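PDB 4ONY: extracellular solute-binding protein family 5 from Brucella melitensis, which probably binds peptides or related solutes in the periplasm and delivers them to an ABC transporter for uptake. Local coordinates for residues 472-475 with 476-479; 322-325 with 326-329. All coordinates share one frame; numbering follows the deposited sequence.

Interaction 1: 472-475 with 476-479; sequences QYQQ and RLQT
Tyr473 and Leu477, one helical turn apart, meet through CE1 of the ring and CD1 of the leucine at 3.6 Å. Leu477 CG lies almost as near to the same ring carbon, and the two side chains slant across each other. The ring reaches this place because Tyr473 CG stands opposite the backbone N (chi1 -177°), which carries the aromatic group along the helix toward Leu477. A second neighbour reaches the same methyl: the chain of Gln474 bends at chi2 (-66°), and its NE2 comes to 3.8 Å from Leu477 CD1. The amide's OE1 has its hydrogen bond from Arg441, which anchors the far end of that bent chain.

Both side chains of the Tyr473-Leu477 pair face the sheet of this domain, and each touches Ile485 of strand 484-489; Tyr473 also rests on Met439 of strand 435-440. Helix 470-478 is the connection of a beta-alpha-beta crossover from strand 462-467 to strand 484-489, passing over strand 435-440, which lies between them.

The spacing of the side chains is set by regular i to i+4 backbone bonds. Leu477 N donates to Tyr473 O at 2.9 Å, while Arg476 N donates to Gln472 O and Gln478 N to Gln474 O, each at 3.1 Å. Arg476 lays CG 3.6 Å from Gln472 O; further out NE donates to Asp481 O, and NH2 forms a salt bridge with Glu437.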
loop_
_atom_site.group_PDB
_atom_site.type_symbol
_atom_site.label_atom_id
_atom_site.label_comp_id
_atom_site.label_asym_id
_atom_site.label_seq_id
_atom_site.Cartn_x
_atom_site.Cartn_y
_atom_site.Cartn_z
ATOM N N GLN A 472 -7.689 -7.666 -22.788
ATOM C CA GLN A 472 -6.625 -8.027 -23.707
ATOM C C GLN A 472 -5.275 -7.582 -23.124
ATOM O O GLN A 472 -4.277 -8.248 -23.309
ATOM C CB GLN A 472 -6.825 -7.392 -25.102
ATOM C CG GLN A 472 -8.000 -7.971 -25.906
ATOM C CD GLN A 472 -9.315 -7.240 -25.667
ATOM O OE1 GLN A 472 -9.573 -6.646 -24.598
ATOM N NE2 GLN A 472 -10.172 -7.288 -26.668
ATOM N N TYR A 473 -5.269 -6.431 -22.452
ATOM C CA TYR A 473 -4.052 -5.929 -21.786
ATOM C C TYR A 473 -3.550 -6.987 -20.739
ATOM O O TYR A 473 -2.362 -7.381 -20.724
ATOM C CB TYR A 473 -4.345 -4.573 -21.153
ATOM C CG TYR A 473 -3.179 -3.902 -20.505
ATOM C CD1 TYR A 473 -2.776 -4.249 -19.209
ATOM C CD2 TYR A 473 -2.504 -2.883 -21.150
ATOM C CE1 TYR A 473 -1.707 -3.627 -18.603
ATOM C CE2 TYR A 473 -1.441 -2.259 -20.539
ATOM C CZ TYR A 473 -1.030 -2.648 -19.285
ATOM O OH TYR A 473 0.004 -2.002 -18.664
ATOM N N GLN A 474 -4.448 -7.446 -19.886
ATOM C CA GLN A 474 -4.099 -8.471 -18.872
ATOM C C GLN A 474 -3.660 -9.793 -19.489
ATOM O O GLN A 474 -2.797 -10.466 -18.965
ATOM C CB GLN A 474 -5.270 -8.754 -17.944
ATOM C CG GLN A 474 -5.657 -7.597 -17.069
ATOM C CD GLN A 474 -4.592 -7.221 -16.039
ATOM O OE1 GLN A 474 -4.472 -6.042 -15.693
ATOM N NE2 GLN A 474 -3.843 -8.213 -15.534
ATOM N N GLN A 475 -4.269 -10.178 -20.608
ATOM C CA GLN A 475 -3.808 -11.379 -21.355
ATOM C C GLN A 475 -2.321 -11.225 -21.753
ATOM O O GLN A 475 -1.527 -12.168 -21.625
ATOM C CB GLN A 475 -4.676 -11.656 -22.620
ATOM C CG GLN A 475 -6.059 -12.231 -22.348
ATOM C CD GLN A 475 -6.913 -12.370 -23.628
ATOM O OE1 GLN A 475 -6.606 -11.813 -24.673
ATOM N NE2 GLN A 475 -8.000 -13.069 -23.516
ATOM N N ARG A 476 -1.944 -10.048 -22.218
ATOM C CA ARG A 476 -0.533 -9.771 -22.599
ATOM C C ARG A 476 0.423 -9.642 -21.394
ATOM O O ARG A 476 1.598 -10.037 -21.478
ATOM C CB ARG A 476 -0.506 -8.556 -23.547
ATOM C CG ARG A 476 -1.088 -8.938 -24.926
ATOM C CD ARG A 476 -1.106 -7.823 -25.951
ATOM N NE ARG A 476 0.253 -7.372 -26.239
ATOM C CZ ARG A 476 0.563 -6.391 -27.101
ATOM N NH1 ARG A 476 -0.409 -5.710 -27.712
ATOM N NH2 ARG A 476 1.850 -6.030 -27.294
ATOM N N LEU A 477 -0.067 -9.085 -20.289
ATOM C CA LEU A 477 0.718 -9.031 -19.065
ATOM C C LEU A 477 1.089 -10.443 -18.611
ATOM O O LEU A 477 2.215 -10.730 -18.211
ATOM C CB LEU A 477 -0.081 -8.368 -17.937
ATOM C CG LEU A 477 -0.065 -6.844 -17.842
ATOM C CD1 LEU A 477 -0.652 -6.355 -16.507
ATOM C CD2 LEU A 477 1.331 -6.320 -18.038
ATOM N N GLN A 478 0.122 -11.324 -18.690
ATOM C CA GLN A 478 0.291 -12.682 -18.224
ATOM C C GLN A 478 1.485 -13.399 -18.861
ATOM O O GLN A 478 2.163 -14.186 -18.187
ATOM C CB GLN A 478 -1.027 -13.450 -18.489
ATOM C CG GLN A 478 -0.959 -14.931 -18.213
ATOM C CD GLN A 478 -1.216 -15.268 -16.767
ATOM O OE1 GLN A 478 -1.450 -14.402 -15.914
ATOM N NE2 GLN A 478 -1.185 -16.558 -16.487
ATOM N N THR A 479 1.712 -13.147 -20.148
ATOM C CA THR A 479 2.735 -13.820 -20.936
ATOM C C THR A 479 3.934 -12.897 -21.166
ATOM O O THR A 479 4.820 -13.248 -21.903
ATOM C CB THR A 479 2.189 -14.212 -22.345
ATOM O OG1 THR A 479 1.707 -13.052 -22.995
ATOM C CG2 THR A 479 0.991 -15.238 -22.242
#

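Interaction 2: 322-325 with 326-329; sequences FADR and RVRQ
Arg328 reaches back over the first turn of helix 325-333 to the loop that leads into it, where Asp324 serves as the N-cap. From CB, 3.7 Å from Arg325 O, the chain passes to CG and CD, both lying beside Phe322 O. A bend at chi3 (-58°) then turns the guanidinium over Arg325, whose CA sits above the centre of one face and whose CB also lies on that face. NE makes a weak hydrogen bond to Asp555 O. NH1 donates to Phe322 O at 2.8 Å, nearly in the guanidinium plane, and NH2 donates to Gly554 O and to a water that in turn donates to Ala323 O. Carbonyls of the incoming loop and of the loop before strand 557-562 therefore fix this buried group's rotation.

The carboxylate of Asp324 makes both a capping bond and a salt bridge: OD1 accepts Arg326 N for the cap at 3.0 Å, on its anti side and 34° out of the carboxylate plane, and Arg326 NE for the bridge on its syn lone pair. The backbone carbonyl of Asp324 accepts Arg328 N at 3.2 Å. Asp324 CB touches Val327 CG2, and Val327 packs on Leu414 of helix 404-416. The carboxylate and the Arg326 guanidinium are nearly coplanar, 26° apart, the side-on bridge being completed by Arg326 NH2 on the syn lone pair of Asp324 OD2 at 2.7 Å.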
loop_
_atom_site.group_PDB
_atom_site.type_symbol
_atom_site.label_atom_id
_atom_site.label_comp_id
_atom_site.label_asym_id
_atom_site.label_seq_id
_atom_site.Cartn_x
_atom_site.Cartn_y
_atom_site.Cartn_z
ATOM N N PHE A 322 15.966 -4.432 -25.097
ATOM C CA PHE A 322 16.088 -3.843 -23.763
ATOM C C PHE A 322 16.926 -4.714 -22.809
ATOM O O PHE A 322 16.882 -4.519 -21.597
ATOM C CB PHE A 322 14.706 -3.631 -23.142
ATOM C CG PHE A 322 13.843 -2.549 -23.787
ATOM C CD1 PHE A 322 14.390 -1.402 -24.357
ATOM C CD2 PHE A 322 12.483 -2.629 -23.683
ATOM C CE1 PHE A 322 13.594 -0.413 -24.904
ATOM C CE2 PHE A 322 11.665 -1.645 -24.208
ATOM C CZ PHE A 322 12.230 -0.532 -24.816
ATOM N N ALA A 323 17.707 -5.653 -23.348
ATOM C CA ALA A 323 18.502 -6.512 -22.507
ATOM C C ALA A 323 19.719 -5.828 -21.861
ATOM O O ALA A 323 20.230 -6.272 -20.829
ATOM C CB ALA A 323 18.957 -7.717 -23.314
ATOM N N ASP A 324 20.163 -4.732 -22.452
ATOM C CA ASP A 324 21.413 -4.099 -22.062
ATOM C C ASP A 324 21.052 -2.986 -21.122
ATOM O O ASP A 324 20.392 -2.006 -21.511
ATOM C CB ASP A 324 22.130 -3.558 -23.332
ATOM C CG ASP A 324 23.533 -3.067 -23.067
ATOM O OD1 ASP A 324 23.810 -2.631 -21.928
ATOM O OD2 ASP A 324 24.348 -3.133 -24.017
ATOM N N ARG A 325 21.535 -3.053 -19.886
ATOM C CA ARG A 325 21.197 -2.017 -18.941
ATOM C C ARG A 325 21.690 -0.631 -19.300
ATOM O O ARG A 325 21.138 0.366 -18.799
ATOM C CB ARG A 325 21.713 -2.342 -17.535
ATOM C CG ARG A 325 23.212 -2.183 -17.353
ATOM C CD ARG A 325 23.579 -2.506 -15.877
ATOM N NE ARG A 325 24.993 -2.220 -15.585
ATOM C CZ ARG A 325 25.556 -2.511 -14.402
ATOM N NH1 ARG A 325 24.834 -3.141 -13.485
ATOM N NH2 ARG A 325 26.800 -2.204 -14.158
ATOM N N ARG A 326 22.755 -0.549 -20.095
ATOM C CA ARG A 326 23.240 0.740 -20.555
ATOM C C ARG A 326 22.226 1.410 -21.493
ATOM O O ARG A 326 22.088 2.646 -21.504
ATOM C CB ARG A 326 24.588 0.594 -21.302
ATOM C CG ARG A 326 25.706 0.065 -20.422
ATOM C CD ARG A 326 26.950 -0.308 -21.200
ATOM N NE ARG A 326 26.626 -1.351 -22.143
ATOM C CZ ARG A 326 27.488 -1.924 -22.969
ATOM N NH1 ARG A 326 28.784 -1.567 -22.953
ATOM N NH2 ARG A 326 27.071 -2.854 -23.812
ATOM N N VAL A 327 21.553 0.601 -22.318
ATOM C CA VAL A 327 20.496 1.116 -23.194
ATOM C C VAL A 327 19.299 1.614 -22.351
ATOM O O VAL A 327 18.746 2.707 -22.590
ATOM C CB VAL A 327 20.066 0.038 -24.196
ATOM C CG1 VAL A 327 18.833 0.458 -24.979
ATOM C CG2 VAL A 327 21.204 -0.327 -25.144
ATOM N N ARG A 328 18.886 0.812 -21.376
ATOM C CA ARG A 328 17.804 1.222 -20.467
ATOM C C ARG A 328 18.173 2.520 -19.742
ATOM O O ARG A 328 17.358 3.434 -19.657
ATOM C CB ARG A 328 17.464 0.105 -19.456
ATOM C CG ARG A 328 16.990 -1.160 -20.173
ATOM C CD ARG A 328 16.356 -2.134 -19.243
ATOM N NE ARG A 328 17.269 -2.542 -18.158
ATOM C CZ ARG A 328 18.067 -3.590 -18.130
ATOM N NH1 ARG A 328 18.208 -4.369 -19.163
ATOM N NH2 ARG A 328 18.748 -3.848 -17.018
ATOM N N GLN A 329 19.406 2.615 -19.275
ATOM C CA GLN A 329 19.870 3.823 -18.592
ATOM C C GLN A 329 19.758 5.062 -19.496
ATOM O O GLN A 329 19.230 6.084 -19.081
ATOM C CB GLN A 329 21.314 3.636 -18.142
ATOM C CG GLN A 329 21.928 4.684 -17.218
ATOM C CD GLN A 329 23.446 4.449 -17.069
ATOM O OE1 GLN A 329 24.047 3.504 -17.660
ATOM N NE2 GLN A 329 24.059 5.278 -16.337
HETATM O O HOH W 1 20.479 -6.177 -17.697
#

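In the fold
Interactions 1 and 2 are separate local contacts, their centres 23 Å apart and nearest atoms about 11 Å apart. Both border the mixed sheet containing strands 310-315, 435-440 and 484-489, but at different helices: interaction 1 lies along helix 470-478 toward its C-terminal end, whereas interaction 2 joins the preceding loop to the first turn of helix 325-333. Each combines buried and exposed residues. In interaction 1 the buried pair, Tyr473 and Leu477, meets through carbon atoms and rests on the sheet; in interaction 2 the buried Arg328 is polar, gripped by carbonyls, while the carboxylate-guanidinium pair lies nearer the surface. Strand 435-440 is common to both: interaction 1 packs on it, and Phe322 of interaction 2 meets its Phe436 edge-to-face.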